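Local coordinates for protein NtrC family transcriptional regulator (Clostridium acetobutylicum ATCC 824, PDB 2Q5C) that probably activates transcription as an ATP-using, sequence-specific DNA-binding regulator, of which this chain is the N-terminal domain related to propionate catabolism activators, at residues Glu14-Leu19 against Ile166-Glu171; Ala54-Gly59 against Arg174-Glu179; Ser62-Lys67 against Ser126-Ile131; Val87-Arg92 against Tyr162-Asn167. All blocks are in the same frame, centred on the assembly; numbering follows the deposited sequence.

Contact 1 of 4, residues Glu14-Leu19 against Ile166-Glu171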
loop_
_atom_site.group_PDB
_atom_site.type_symbol
_atom_site.label_atom_id
_atom_site.label_comp_id
_atom_site.label_asym_id
_atom_site.label_seq_id
_atom_site.Cartn_x
_atom_site.Cartn_y
_atom_site.Cartn_z
ATOM N N GLU A 14 7.057 -7.461 -1.962
ATOM C CA GLU A 14 8.368 -7.981 -2.346
ATOM C C GLU A 14 8.816 -7.497 -3.715
ATOM O O GLU A 14 10.009 -7.247 -3.928
ATOM C CB GLU A 14 8.403 -9.512 -2.273
ATOM C CG GLU A 14 8.168 -10.063 -0.862
ATOM C CD GLU A 14 9.193 -9.585 0.180
ATOM O OE1 GLU A 14 10.408 -9.525 -0.134
ATOM O OE2 GLU A 14 8.793 -9.276 1.332
ATOM N N ASN A 15 7.879 -7.343 -4.645
ATOM C CA ASN A 15 8.257 -6.913 -5.992
ATOM C C ASN A 15 8.801 -5.491 -5.980
ATOM O O ASN A 15 9.829 -5.199 -6.610
ATOM C CB ASN A 15 7.079 -7.028 -6.952
ATOM C CG ASN A 15 6.845 -8.458 -7.401
ATOM O OD1 ASN A 15 7.635 -9.368 -7.099
ATOM N ND2 ASN A 15 5.754 -8.668 -8.132
ATOM N N LEU A 16 8.133 -4.615 -5.229
ATOM C CA LEU A 16 8.605 -3.240 -5.065
ATOM C C LEU A 16 9.921 -3.201 -4.358
ATOM O O LEU A 16 10.804 -2.455 -4.762
ATOM C CB LEU A 16 7.614 -2.348 -4.307
ATOM C CG LEU A 16 6.272 -1.970 -4.933
ATOM C CD1 LEU A 16 5.512 -1.043 -4.000
ATOM C CD2 LEU A 16 6.509 -1.309 -6.273
ATOM N N LEU A 17 10.054 -4.000 -3.296
ATOM C CA LEU A 17 11.288 -3.990 -2.521
ATOM C C LEU A 17 12.468 -4.454 -3.349
ATOM O O LEU A 17 13.551 -3.909 -3.219
ATOM C CB LEU A 17 11.168 -4.829 -1.237
ATOM C CG LEU A 17 10.144 -4.287 -0.210
ATOM C CD1 LEU A 17 9.753 -5.347 0.828
ATOM C CD2 LEU A 17 10.678 -3.024 0.484
ATOM N N ASN A 18 12.266 -5.440 -4.227
ATOM C CA ASN A 18 13.377 -5.891 -5.062
ATOM C C ASN A 18 13.668 -4.973 -6.252
ATOM O O ASN A 18 14.801 -4.898 -6.733
ATOM C CB ASN A 18 13.152 -7.321 -5.550
ATOM C CG ASN A 18 13.080 -8.321 -4.419
ATOM O OD1 ASN A 18 12.225 -9.213 -4.425
ATOM N ND2 ASN A 18 13.980 -8.192 -3.446
ATOM N N LEU A 19 12.652 -4.269 -6.737
ATOM C CA LEU A 19 12.851 -3.321 -7.818
ATOM C C LEU A 19 13.603 -2.042 -7.359
ATOM O O LEU A 19 14.392 -1.457 -8.098
ATOM C CB LEU A 19 11.490 -2.940 -8.408
ATOM C CG LEU A 19 11.467 -1.853 -9.484
ATOM C CD1 LEU A 19 12.306 -2.271 -10.725
ATOM C CD2 LEU A 19 10.028 -1.585 -9.886
ATOM N N ILE A 166 -3.886 -5.997 -3.262
ATOM C CA ILE A 166 -3.779 -5.005 -4.330
ATOM C C ILE A 166 -2.336 -4.570 -4.370
ATOM O O ILE A 166 -1.833 -4.066 -3.355
ATOM C CB ILE A 166 -4.668 -3.799 -4.050
ATOM C CG1 ILE A 166 -6.135 -4.228 -3.968
ATOM C CG2 ILE A 166 -4.542 -2.749 -5.165
ATOM C CD1 ILE A 166 -7.017 -3.137 -3.400
ATOM N N ASN A 167 -1.708 -4.754 -5.529
ATOM C CA ASN A 167 -0.271 -4.477 -5.679
ATOM C C ASN A 167 -0.037 -3.129 -6.321
ATOM O O ASN A 167 -0.958 -2.428 -6.676
ATOM C CB ASN A 167 0.381 -5.603 -6.487
ATOM C CG ASN A 167 0.348 -6.944 -5.737
ATOM O OD1 ASN A 167 0.582 -6.995 -4.517
ATOM N ND2 ASN A 167 -0.005 -8.017 -6.454
ATOM N N SER A 168 1.233 -2.809 -6.452
ATOM C CA SER A 168 1.682 -1.603 -7.100
ATOM C C SER A 168 2.662 -2.067 -8.140
ATOM O O SER A 168 3.165 -3.197 -8.091
ATOM C CB SER A 168 2.420 -0.725 -6.102
ATOM O OG SER A 168 2.785 0.474 -6.743
ATOM N N GLY A 169 2.970 -1.188 -9.062
ATOM C CA GLY A 169 3.860 -1.564 -10.138
ATOM C C GLY A 169 5.011 -0.614 -10.331
ATOM O O GLY A 169 5.212 0.336 -9.559
ATOM N N GLU A 170 5.766 -0.887 -11.373
ATOM C CA GLU A 170 6.961 -0.117 -11.693
ATOM C C GLU A 170 6.688 1.346 -11.965
ATOM O O GLU A 170 7.409 2.216 -11.465
ATOM C CB GLU A 170 7.736 -0.769 -12.858
ATOM C CG GLU A 170 8.888 0.093 -13.347
ATOM C CD GLU A 170 9.817 -0.645 -14.256
ATOM O OE1 GLU A 170 9.639 -1.875 -14.404
ATOM O OE2 GLU A 170 10.739 0.019 -14.806
ATOM N N GLU A 171 5.675 1.649 -12.759
ATOM C CA GLU A 171 5.455 3.036 -13.102
ATOM C C GLU A 171 5.122 3.857 -11.857
ATOM O O GLU A 171 5.618 4.975 -11.689
ATOM C CB GLU A 171 4.386 3.152 -14.186
ATOM C CG GLU A 171 4.164 4.564 -14.687
ATOM C CD GLU A 171 5.374 5.206 -15.386
ATOM O OE1 GLU A 171 6.309 4.494 -15.848
ATOM O OE2 GLU A 171 5.361 6.461 -15.481
HETATM O O HOH W 1 3.818 -6.295 -8.882
#
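A water molecule joins Asn15 to Ser168: it accepts from ND2 of Asn15 at 3.2 Å and donates to the carbonyl O of Ser168. The two residues lie on parts of the chain far apart in sequence. The domain consists of two Rossmann-like lobes, each a four-stranded parallel sheet flanked by helices; residues 166-169 carry the chain from the second lobe back to the first, where helix 170-187 begins beside helix 14-27. Apart from the water bridge, the contact is apolar. The two methyls of Leu16 meet different parts of the returning chain: CD1 lies 3.8 Å from CB of Ser168, CD2 near the carbonyl O of Gly169. Its CG stands anti to the carbonyl carbon (chi1 -68°) and CD1 then continues anti to CA, which takes it out to Ser168, although the CB is not directed at that segment. Ile76 of strand 73-76 touches both Leu16 and Ser168. Gly169 takes the N-cap position of helix 170-187. One turn along helix 14-27, Leu19 meets the first residue of the new helix: its side chain crosses that of Glu170 at about a right angle. Arg174 NE holds OE2 of Glu170, and Leu19 meets the near part of that residue, with CD2 of Leu19 3.8 Å from CB of Glu170.

Contact 2 of 4, residues Ala54-Gly59 against Arg174-Glu179. With SO4 (sulfate ion), chain G.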
loop_
_atom_site.group_PDB
_atom_site.type_symbol
_atom_site.label_atom_id
_atom_site.label_comp_id
_atom_site.label_asym_id
_atom_site.label_seq_id
_atom_site.Cartn_x
_atom_site.Cartn_y
_atom_site.Cartn_z
ATOM N N ALA A 54 14.533 11.125 2.367
ATOM C CA ALA A 54 13.099 10.990 2.134
ATOM C C ALA A 54 12.689 9.548 2.369
ATOM O O ALA A 54 13.520 8.656 2.309
ATOM C CB ALA A 54 12.753 11.379 0.696
ATOM N N ILE A 55 11.391 9.344 2.599
ATOM C CA ILE A 55 10.777 8.026 2.771
ATOM C C ILE A 55 9.664 7.897 1.750
ATOM O O ILE A 55 8.921 8.866 1.511
ATOM C CB ILE A 55 10.262 7.834 4.162
ATOM C CG1 ILE A 55 11.475 7.865 5.125
ATOM C CG2 ILE A 55 9.548 6.462 4.314
ATOM C CD1 ILE A 55 11.116 8.075 6.560
ATOM N N ILE A 56 9.570 6.725 1.104
ATOM C CA ILE A 56 8.479 6.352 0.194
ATOM C C ILE A 56 7.734 5.180 0.805
ATOM O O ILE A 56 8.339 4.228 1.338
ATOM C CB ILE A 56 9.023 5.977 -1.218
ATOM C CG1 ILE A 56 9.742 7.151 -1.893
ATOM C CG2 ILE A 56 7.878 5.428 -2.063
ATOM C CD1 ILE A 56 10.465 6.797 -3.161
ATOM N N SER A 57 6.406 5.218 0.725
ATOM C CA SER A 57 5.560 4.131 1.241
ATOM C C SER A 57 4.250 4.204 0.498
ATOM O O SER A 57 4.109 5.035 -0.382
ATOM C CB SER A 57 5.429 4.166 2.758
ATOM O OG SER A 57 4.741 5.346 3.145
ATOM N N ARG A 58 3.296 3.331 0.828
ATOM C CA ARG A 58 2.071 3.292 0.070
ATOM C C ARG A 58 0.881 3.337 0.995
ATOM O O ARG A 58 0.914 2.833 2.117
ATOM C CB ARG A 58 2.079 1.997 -0.736
ATOM C CG ARG A 58 0.979 1.898 -1.750
ATOM C CD ARG A 58 1.427 0.997 -2.892
ATOM N NE ARG A 58 1.338 -0.416 -2.555
ATOM C CZ ARG A 58 0.366 -1.232 -2.988
ATOM N NH1 ARG A 58 0.370 -2.499 -2.622
ATOM N NH2 ARG A 58 -0.603 -0.777 -3.786
ATOM N N GLY A 59 -0.206 3.931 0.490
ATOM C CA GLY A 59 -1.501 3.795 1.134
ATOM C C GLY A 59 -1.548 4.192 2.600
ATOM O O GLY A 59 -0.988 5.237 2.987
ATOM N N ARG A 174 8.383 4.452 -9.975
ATOM C CA ARG A 174 9.184 5.501 -10.657
ATOM C C ARG A 174 8.646 6.887 -10.402
ATOM O O ARG A 174 9.436 7.827 -10.151
ATOM C CB ARG A 174 9.247 5.229 -12.160
ATOM C CG ARG A 174 10.103 4.024 -12.518
ATOM C CD ARG A 174 10.123 3.842 -14.042
ATOM N NE ARG A 174 11.043 2.778 -14.399
ATOM C CZ ARG A 174 12.346 2.968 -14.609
ATOM N NH1 ARG A 174 12.877 4.189 -14.503
ATOM N NH2 ARG A 174 13.108 1.936 -14.917
ATOM N N ARG A 175 7.319 7.037 -10.446
ATOM C CA ARG A 175 6.714 8.353 -10.185
ATOM C C ARG A 175 6.987 8.814 -8.771
ATOM O O ARG A 175 7.244 10.003 -8.530
ATOM C CB ARG A 175 5.204 8.338 -10.447
ATOM C CG ARG A 175 4.824 8.119 -11.912
ATOM C CD ARG A 175 3.344 8.407 -12.123
ATOM N NE ARG A 175 2.472 7.328 -11.651
ATOM C CZ ARG A 175 1.898 6.422 -12.444
ATOM N NH1 ARG A 175 2.102 6.461 -13.762
ATOM N NH2 ARG A 175 1.112 5.481 -11.922
ATOM N N ALA A 176 6.920 7.895 -7.806
ATOM C CA ALA A 176 7.179 8.267 -6.411
ATOM C C ALA A 176 8.630 8.684 -6.209
ATOM O O ALA A 176 8.926 9.612 -5.445
ATOM C CB ALA A 176 6.789 7.114 -5.465
ATOM N N ILE A 177 9.548 8.008 -6.890
ATOM C CA ILE A 177 10.961 8.378 -6.806
ATOM C C ILE A 177 11.172 9.764 -7.373
ATOM O O ILE A 177 11.865 10.570 -6.745
ATOM C CB ILE A 177 11.862 7.330 -7.493
ATOM C CG1 ILE A 177 11.875 6.050 -6.650
ATOM C CG2 ILE A 177 13.287 7.862 -7.706
ATOM C CD1 ILE A 177 12.471 4.853 -7.379
ATOM N N GLU A 178 10.571 10.034 -8.532
ATOM C CA GLU A 178 10.653 11.380 -9.117
ATOM C C GLU A 178 10.144 12.424 -8.136
ATOM O O GLU A 178 10.785 13.465 -7.937
ATOM C CB GLU A 178 9.895 11.451 -10.448
ATOM C CG GLU A 178 10.246 12.724 -11.284
ATOM C CD GLU A 178 9.291 13.001 -12.454
ATOM O OE1 GLU A 178 8.339 12.209 -12.712
ATOM O OE2 GLU A 178 9.490 14.057 -13.120
ATOM N N GLU A 179 9.003 12.168 -7.504
ATOM C CA GLU A 179 8.444 13.109 -6.545
ATOM C C GLU A 179 9.398 13.318 -5.373
ATOM O O GLU A 179 9.644 14.450 -4.938
ATOM C CB GLU A 179 7.095 12.607 -6.054
ATOM C CG GLU A 179 6.387 13.550 -5.135
ATOM C CD GLU A 179 5.055 13.000 -4.684
ATOM O OE1 GLU A 179 4.510 12.081 -5.355
ATOM O OE2 GLU A 179 4.564 13.474 -3.646
HETATM S S SO4 G . 11.295 7.462 -15.132
HETATM O O1 SO4 G . 9.909 7.887 -14.946
HETATM O O2 SO4 G . 11.811 6.809 -13.930
HETATM O O3 SO4 G . 11.335 6.538 -16.264
HETATM O O4 SO4 G . 12.139 8.627 -15.410
#
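Ile56 points its CB from strand 54-58 at Ala176 on helix 170-187, and the two branches beyond it reach successive residues of the helix. CG2, the shorter branch, lies anti to the backbone N and rests on CB of Ala176 at 3.9 Å. The longer branch starts at CG1, beside the backbone N (chi1 -62°), and continues extended to CD1. That methyl ends the chain 3.8 Å from CG1 of Ile177 and 3.9 Å from the carbonyl O of Ala176. Ile177 contributes although its own CB is directed away from the strand; the two isoleucine side chains cross at nearly a right angle. No hydrogen bond spans the segments, and all three residues are buried. On another side of the same helix, Arg174 extends to a sulfate ion, probably from the crystallisation liquor, which it meets in the guanidinium plane: NH1 donates to O2 over 2.9 Å at 158°. NH1 also forms a salt bridge with Glu26, and NZ of Lys27 hydrogen-bonds to the sulfate as well. Within the lobe, Ile56 occupies an inner strand of the parallel sheet, hydrogen-bonded to strand 6-11, with Ile76 of strand 73-76 beside it. Phe20 of helix 14-27 touches both Ile56 and Ile177, so sheet and two helices converge here, whereas the CB of Ser57 points away from helix 170-187 and its side chain touches helix 59-66.

Contact 3 of 4, residues Ser62-Lys67 against Ser126-Ile131. With SO4 (sulfate ion), chain E.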
loop_
_atom_site.group_PDB
_atom_site.type_symbol
_atom_site.label_atom_id
_atom_site.label_comp_id
_atom_site.label_asym_id
_atom_site.label_seq_id
_atom_site.Cartn_x
_atom_site.Cartn_y
_atom_site.Cartn_z
ATOM N N SER A 62 1.608 5.204 4.450
ATOM C CA SER A 62 2.143 6.535 4.172
ATOM C C SER A 62 1.525 7.597 5.092
ATOM O O SER A 62 2.201 8.567 5.454
ATOM C CB SER A 62 2.018 6.874 2.680
ATOM O OG SER A 62 0.685 7.127 2.301
ATOM N N ASP A 63 0.265 7.403 5.473
ATOM C CA ASP A 63 -0.409 8.301 6.406
ATOM C C ASP A 63 0.218 8.200 7.800
ATOM O O ASP A 63 0.491 9.217 8.454
ATOM C CB ASP A 63 -1.894 7.936 6.441
ATOM C CG ASP A 63 -2.740 8.967 7.152
ATOM O OD1 ASP A 63 -2.429 10.173 7.064
ATOM O OD2 ASP A 63 -3.731 8.558 7.775
ATOM N N TYR A 64 0.472 6.981 8.261
ATOM C CA TYR A 64 1.144 6.762 9.549
ATOM C C TYR A 64 2.535 7.382 9.568
ATOM O O TYR A 64 2.950 7.988 10.555
ATOM C CB TYR A 64 1.206 5.261 9.865
ATOM C CG TYR A 64 -0.091 4.743 10.468
ATOM C CD1 TYR A 64 -1.176 4.411 9.674
ATOM C CD2 TYR A 64 -0.211 4.625 11.846
ATOM C CE1 TYR A 64 -2.389 3.989 10.257
ATOM C CE2 TYR A 64 -1.390 4.184 12.437
ATOM C CZ TYR A 64 -2.458 3.857 11.615
ATOM O OH TYR A 64 -3.621 3.458 12.228
ATOM N N ILE A 65 3.249 7.237 8.457
ATOM C CA ILE A 65 4.591 7.812 8.382
ATOM C C ILE A 65 4.543 9.332 8.316
ATOM O O ILE A 65 5.307 9.990 9.036
ATOM C CB ILE A 65 5.352 7.203 7.187
ATOM C CG1 ILE A 65 5.645 5.742 7.507
ATOM C CG2 ILE A 65 6.683 7.953 6.918
ATOM C CD1 ILE A 65 6.255 4.932 6.366
ATOM N N LYS A 66 3.675 9.892 7.486
ATOM C CA LYS A 66 3.683 11.340 7.314
ATOM C C LYS A 66 3.395 12.048 8.633
ATOM O O LYS A 66 3.986 13.092 8.890
ATOM C CB LYS A 66 2.675 11.775 6.267
ATOM C CG LYS A 66 2.743 13.281 5.949
ATOM C CD LYS A 66 1.777 13.657 4.832
ATOM C CE LYS A 66 2.286 14.864 4.040
ATOM N NZ LYS A 66 3.408 14.473 3.117
ATOM N N LYS A 67 2.529 11.473 9.453
ATOM C CA LYS A 67 2.129 12.123 10.714
ATOM C C LYS A 67 3.188 12.001 11.793
ATOM O O LYS A 67 3.059 12.623 12.853
ATOM C CB LYS A 67 0.792 11.578 11.228
ATOM C CG LYS A 67 -0.363 11.867 10.292
ATOM C CD LYS A 67 -1.701 11.584 10.951
ATOM C CE LYS A 67 -2.820 11.400 9.938
ATOM N NZ LYS A 67 -2.820 12.445 8.881
ATOM N N SER A 126 -10.239 3.415 8.860
ATOM C CA SER A 126 -9.475 4.649 9.062
ATOM C C SER A 126 -8.294 4.498 9.991
ATOM O O SER A 126 -7.521 5.454 10.161
ATOM C CB SER A 126 -10.385 5.771 9.576
ATOM O OG SER A 126 -11.205 6.242 8.519
ATOM N N SER A 127 -8.142 3.325 10.597
ATOM C CA SER A 127 -7.038 3.078 11.512
ATOM C C SER A 127 -6.691 1.606 11.568
ATOM O O SER A 127 -7.546 0.741 11.331
ATOM C CB SER A 127 -7.381 3.586 12.918
ATOM O OG SER A 127 -8.384 2.777 13.499
ATOM N N GLU A 128 -5.436 1.330 11.903
ATOM C CA GLU A 128 -4.933 -0.026 12.075
ATOM C C GLU A 128 -5.760 -0.826 13.067
ATOM O O GLU A 128 -5.966 -2.031 12.882
ATOM C CB GLU A 128 -3.468 0.043 12.554
ATOM C CG GLU A 128 -2.822 -1.280 12.865
ATOM C CD GLU A 128 -1.330 -1.186 13.038
ATOM O OE1 GLU A 128 -0.804 -0.054 13.077
ATOM O OE2 GLU A 128 -0.688 -2.252 13.105
ATOM N N ASP A 129 -6.238 -0.149 14.113
ATOM C CA ASP A 129 -6.971 -0.836 15.173
ATOM C C ASP A 129 -8.365 -1.341 14.769
ATOM O O ASP A 129 -9.001 -2.073 15.533
ATOM C CB ASP A 129 -7.049 0.046 16.417
ATOM C CG ASP A 129 -5.701 0.194 17.111
ATOM O OD1 ASP A 129 -4.794 -0.663 16.909
ATOM O OD2 ASP A 129 -5.564 1.179 17.882
ATOM N N GLU A 130 -8.808 -0.980 13.571
ATOM C CA GLU A 130 -10.124 -1.384 13.064
ATOM C C GLU A 130 -10.047 -2.683 12.272
ATOM O O GLU A 130 -11.085 -3.304 11.974
ATOM C CB GLU A 130 -10.724 -0.291 12.195
ATOM C CG GLU A 130 -11.182 0.909 13.023
ATOM C CD GLU A 130 -11.585 2.111 12.212
ATOM O OE1 GLU A 130 -11.626 2.046 10.969
ATOM O OE2 GLU A 130 -11.864 3.165 12.834
ATOM N N ILE A 131 -8.847 -3.094 11.900
ATOM C CA ILE A 131 -8.702 -4.172 10.897
ATOM C C ILE A 131 -9.283 -5.513 11.324
ATOM O O ILE A 131 -10.065 -6.118 10.582
ATOM C CB ILE A 131 -7.250 -4.297 10.380
ATOM C CG1 ILE A 131 -6.902 -3.039 9.584
ATOM C CG2 ILE A 131 -7.086 -5.576 9.502
ATOM C CD1 ILE A 131 -5.398 -2.894 9.209
HETATM S S SO4 E . -4.095 3.294 15.624
HETATM O O1 SO4 E . -4.932 3.812 16.705
HETATM O O2 SO4 E . -2.793 2.846 16.116
HETATM O O3 SO4 E . -4.813 2.156 15.056
HETATM O O4 SO4 E . -3.892 4.358 14.646
#
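Tyr64 reaches from helix 59-66 to Glu128, and the tight part of this contact is concentrated at its hydroxyl. The backbone N of Glu128 donates to OH over 2.8 Å along an almost straight line (177°), while OH in turn donates to O4 of a sulfate ion at 2.6 Å. The oxygen is thereby both acceptor and donor, and the sulfate O4 lies near the ring plane at the edge, 3.3 Å from CE2. CB of Glu128 lies 3.4 Å from the same OH, with CA of Ser127 close by. The second segment is the loop that follows strand 119-125 and leads into helix 131-140, at the carboxyl end of a parallel strand in the second Rossmann-like lobe; the tyrosine comes from the first. One backbone N-H of this loop binds the anion: Asp129 N donates to sulfate O3 over 2.9 Å. The sulfate probably came from the crystallisation liquor. Around this point the packing is sparse. The nearest CA atoms, those of Tyr64 and Ser127, remain 9.2 Å apart, a gap bridged by the length of the phenol. With CG anti to the backbone N (chi1 176°) and the chain extended beyond it, Glu128 bonds through OE1 with Thr39 of helix 38-48. Toward solvent, NZ of Lys67 forms a salt bridge with OD1 of Asp63 at 2.9 Å, while OD2 of Asp63 is held by Lys103 and Tyr102.

Contact 4 of 4, residues Val87-Arg92 against Tyr162-Asn167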
loop_
_atom_site.group_PDB
_atom_site.type_symbol
_atom_site.label_atom_id
_atom_site.label_comp_id
_atom_site.label_asym_id
_atom_site.label_seq_id
_atom_site.Cartn_x
_atom_site.Cartn_y
_atom_site.Cartn_z
ATOM N N VAL A 87 -9.082 -7.450 -8.323
ATOM C CA VAL A 87 -10.431 -8.027 -8.380
ATOM C C VAL A 87 -10.474 -9.112 -9.455
ATOM O O VAL A 87 -11.055 -10.199 -9.265
ATOM C CB VAL A 87 -11.451 -6.948 -8.642
ATOM C CG1 VAL A 87 -12.842 -7.590 -8.938
ATOM C CG2 VAL A 87 -11.519 -5.993 -7.452
ATOM N N TYR A 88 -9.905 -8.835 -10.607
ATOM C CA TYR A 88 -9.828 -9.820 -11.664
ATOM C C TYR A 88 -9.179 -11.119 -11.185
ATOM O O TYR A 88 -9.693 -12.208 -11.460
ATOM C CB TYR A 88 -9.070 -9.190 -12.845
ATOM C CG TYR A 88 -8.690 -10.145 -13.905
ATOM C CD1 TYR A 88 -9.647 -10.642 -14.771
ATOM C CD2 TYR A 88 -7.370 -10.555 -14.054
ATOM C CE1 TYR A 88 -9.310 -11.550 -15.768
ATOM C CE2 TYR A 88 -7.018 -11.454 -15.077
ATOM C CZ TYR A 88 -7.999 -11.929 -15.916
ATOM O OH TYR A 88 -7.697 -12.834 -16.902
ATOM N N ASN A 89 -8.076 -11.035 -10.455
ATOM C CA ASN A 89 -7.410 -12.218 -9.945
ATOM C C ASN A 89 -8.250 -12.923 -8.891
ATOM O O ASN A 89 -8.296 -14.164 -8.863
ATOM C CB ASN A 89 -6.087 -11.837 -9.315
ATOM C CG ASN A 89 -5.017 -11.530 -10.329
ATOM O OD1 ASN A 89 -4.977 -12.118 -11.405
ATOM N ND2 ASN A 89 -4.097 -10.654 -9.954
ATOM N N ALA A 90 -8.938 -12.153 -8.056
ATOM C CA ALA A 90 -9.741 -12.717 -6.949
ATOM C C ALA A 90 -10.931 -13.528 -7.439
ATOM O O ALA A 90 -11.449 -14.372 -6.702
ATOM C CB ALA A 90 -10.200 -11.612 -6.007
ATOM N N LYS A 91 -11.337 -13.299 -8.677
ATOM C CA LYS A 91 -12.503 -13.994 -9.236
ATOM C C LYS A 91 -12.260 -15.480 -9.321
ATOM O O LYS A 91 -13.223 -16.275 -9.419
ATOM C CB LYS A 91 -12.830 -13.467 -10.633
ATOM C CG LYS A 91 -13.559 -12.168 -10.629
ATOM C CD LYS A 91 -13.878 -11.676 -12.059
ATOM C CE LYS A 91 -14.857 -12.627 -12.795
ATOM N NZ LYS A 91 -15.008 -12.192 -14.220
ATOM N N ARG A 92 -11.012 -15.894 -9.269
ATOM C CA ARG A 92 -10.791 -17.349 -9.307
ATOM C C ARG A 92 -11.380 -18.035 -8.091
ATOM O O ARG A 92 -11.624 -19.256 -8.122
ATOM C CB ARG A 92 -9.324 -17.690 -9.423
ATOM C CG ARG A 92 -8.510 -17.429 -8.205
ATOM C CD ARG A 92 -7.068 -17.582 -8.610
ATOM N NE ARG A 92 -6.108 -17.569 -7.511
ATOM C CZ ARG A 92 -5.652 -16.468 -6.919
ATOM N NH1 ARG A 92 -6.105 -15.256 -7.286
ATOM N NH2 ARG A 92 -4.759 -16.575 -5.941
ATOM N N TYR A 162 -10.192 -16.095 1.919
ATOM C CA TYR A 162 -9.223 -15.896 0.836
ATOM C C TYR A 162 -8.875 -14.409 0.785
ATOM O O TYR A 162 -9.735 -13.564 0.976
ATOM C CB TYR A 162 -9.820 -16.296 -0.496
ATOM C CG TYR A 162 -10.116 -17.765 -0.673
ATOM C CD1 TYR A 162 -9.096 -18.697 -0.700
ATOM C CD2 TYR A 162 -11.419 -18.196 -0.843
ATOM C CE1 TYR A 162 -9.365 -20.035 -0.889
ATOM C CE2 TYR A 162 -11.700 -19.540 -1.031
ATOM C CZ TYR A 162 -10.662 -20.441 -1.043
ATOM O OH TYR A 162 -10.894 -21.787 -1.245
ATOM N N GLY A 163 -7.613 -14.133 0.500
ATOM C CA GLY A 163 -7.106 -12.744 0.440
ATOM C C GLY A 163 -6.376 -12.518 -0.860
ATOM O O GLY A 163 -5.545 -13.335 -1.282
ATOM N N GLU A 164 -6.700 -11.422 -1.525
ATOM C CA GLU A 164 -5.998 -11.075 -2.739
ATOM C C GLU A 164 -5.513 -9.622 -2.572
ATOM O O GLU A 164 -6.316 -8.681 -2.440
ATOM C CB GLU A 164 -6.933 -11.150 -3.929
ATOM C CG GLU A 164 -6.228 -10.790 -5.243
ATOM C CD GLU A 164 -5.377 -11.924 -5.800
ATOM O OE1 GLU A 164 -5.703 -13.118 -5.556
ATOM O OE2 GLU A 164 -4.377 -11.632 -6.492
ATOM N N THR A 165 -4.188 -9.465 -2.548
ATOM C CA THR A 165 -3.581 -8.166 -2.260
ATOM C C THR A 165 -3.559 -7.272 -3.473
ATOM O O THR A 165 -3.237 -7.713 -4.572
ATOM C CB THR A 165 -2.148 -8.370 -1.729
ATOM O OG1 THR A 165 -2.188 -9.253 -0.611
ATOM C CG2 THR A 165 -1.560 -7.088 -1.263
ATOM N N ILE A 166 -3.886 -5.997 -3.262
ATOM C CA ILE A 166 -3.779 -5.005 -4.330
ATOM C C ILE A 166 -2.336 -4.570 -4.370
ATOM O O ILE A 166 -1.833 -4.066 -3.355
ATOM C CB ILE A 166 -4.668 -3.799 -4.050
ATOM C CG1 ILE A 166 -6.135 -4.228 -3.968
ATOM C CG2 ILE A 166 -4.542 -2.749 -5.165
ATOM C CD1 ILE A 166 -7.017 -3.137 -3.400
ATOM N N ASN A 167 -1.708 -4.754 -5.529
ATOM C CA ASN A 167 -0.271 -4.477 -5.679
ATOM C C ASN A 167 -0.037 -3.129 -6.321
ATOM O O ASN A 167 -0.958 -2.428 -6.676
ATOM C CB ASN A 167 0.381 -5.603 -6.487
ATOM C CG ASN A 167 0.348 -6.944 -5.737
ATOM O OD1 ASN A 167 0.582 -6.995 -4.517
ATOM N ND2 ASN A 167 -0.005 -8.017 -6.454
HETATM O O HOH W 2 -4.278 -14.363 -3.630
#
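Glu164 and Arg92 form a salt bridge between strand 162-165, at the border of the second parallel sheet, and the C-terminal end of helix 80-90, near which Arg92 lies. NH1 of Arg92 donates to OE1 of Glu164 over 2.8 Å at 156°, approaching from above the carboxylate plane. The guanidinium and carboxylate planes stand 82° apart, and the bridge is single: NH1 to OE1, not a two-bond bidentate pair. A water supplies OE1 with a second donor at 2.7 Å; it also donates to the carbonyl O of Gly163 and accepts from NH2 of Arg92 at 3.2 Å. NH1 has another acceptor in the carbonyl O of Asn89, 2.9 Å away and close to the guanidinium plane. That carbonyl is gripped from opposite faces, by NH1 on one and by the backbone N of Arg92 on the other. The second carboxylate oxygen, Glu164 OE2, lies 3.3 Å from Asn89 CB. The turn about the CB-CG bond of Glu164 (chi2 79°) folds its carboxylate over the helix end, while its CB packs on CB of Ala90, itself set against Ile145 and Val147 of the neighbouring strand. Phe93 also touches Glu164 and stacks with Tyr162. With an arginine charge, a water and the carbonyl of Asn89 in one network, Glu164 is probably ionised, and the guanidinium may offset the negative end of the helix dipole.

Overall arrangement
Contacts 1 and 2 both use helix 170-187, contact 1 where the chain re-enters the first lobe and contact 2 within it, their centres 12 Å apart; Arg58 NH1 and Ile166 O, 2.8 Å apart and probably hydrogen-bonded, tie them together. Contact 4 lies in the second lobe and shares Ile166 and Asn167 with contact 1, centres 16 Å away. Contact 3 spans the two lobes on the other side of the chain's centre from contact 1, at 21 Å between centres, and joins contact 2 through Ser57 and Ser62, where strand 54-58 passes into helix 59-66. A glycerol, probably from the crystallisation liquor, lies about 4 Å from the Leu16 side chain and bonds weakly to Arg58 O; it may mark a pocket.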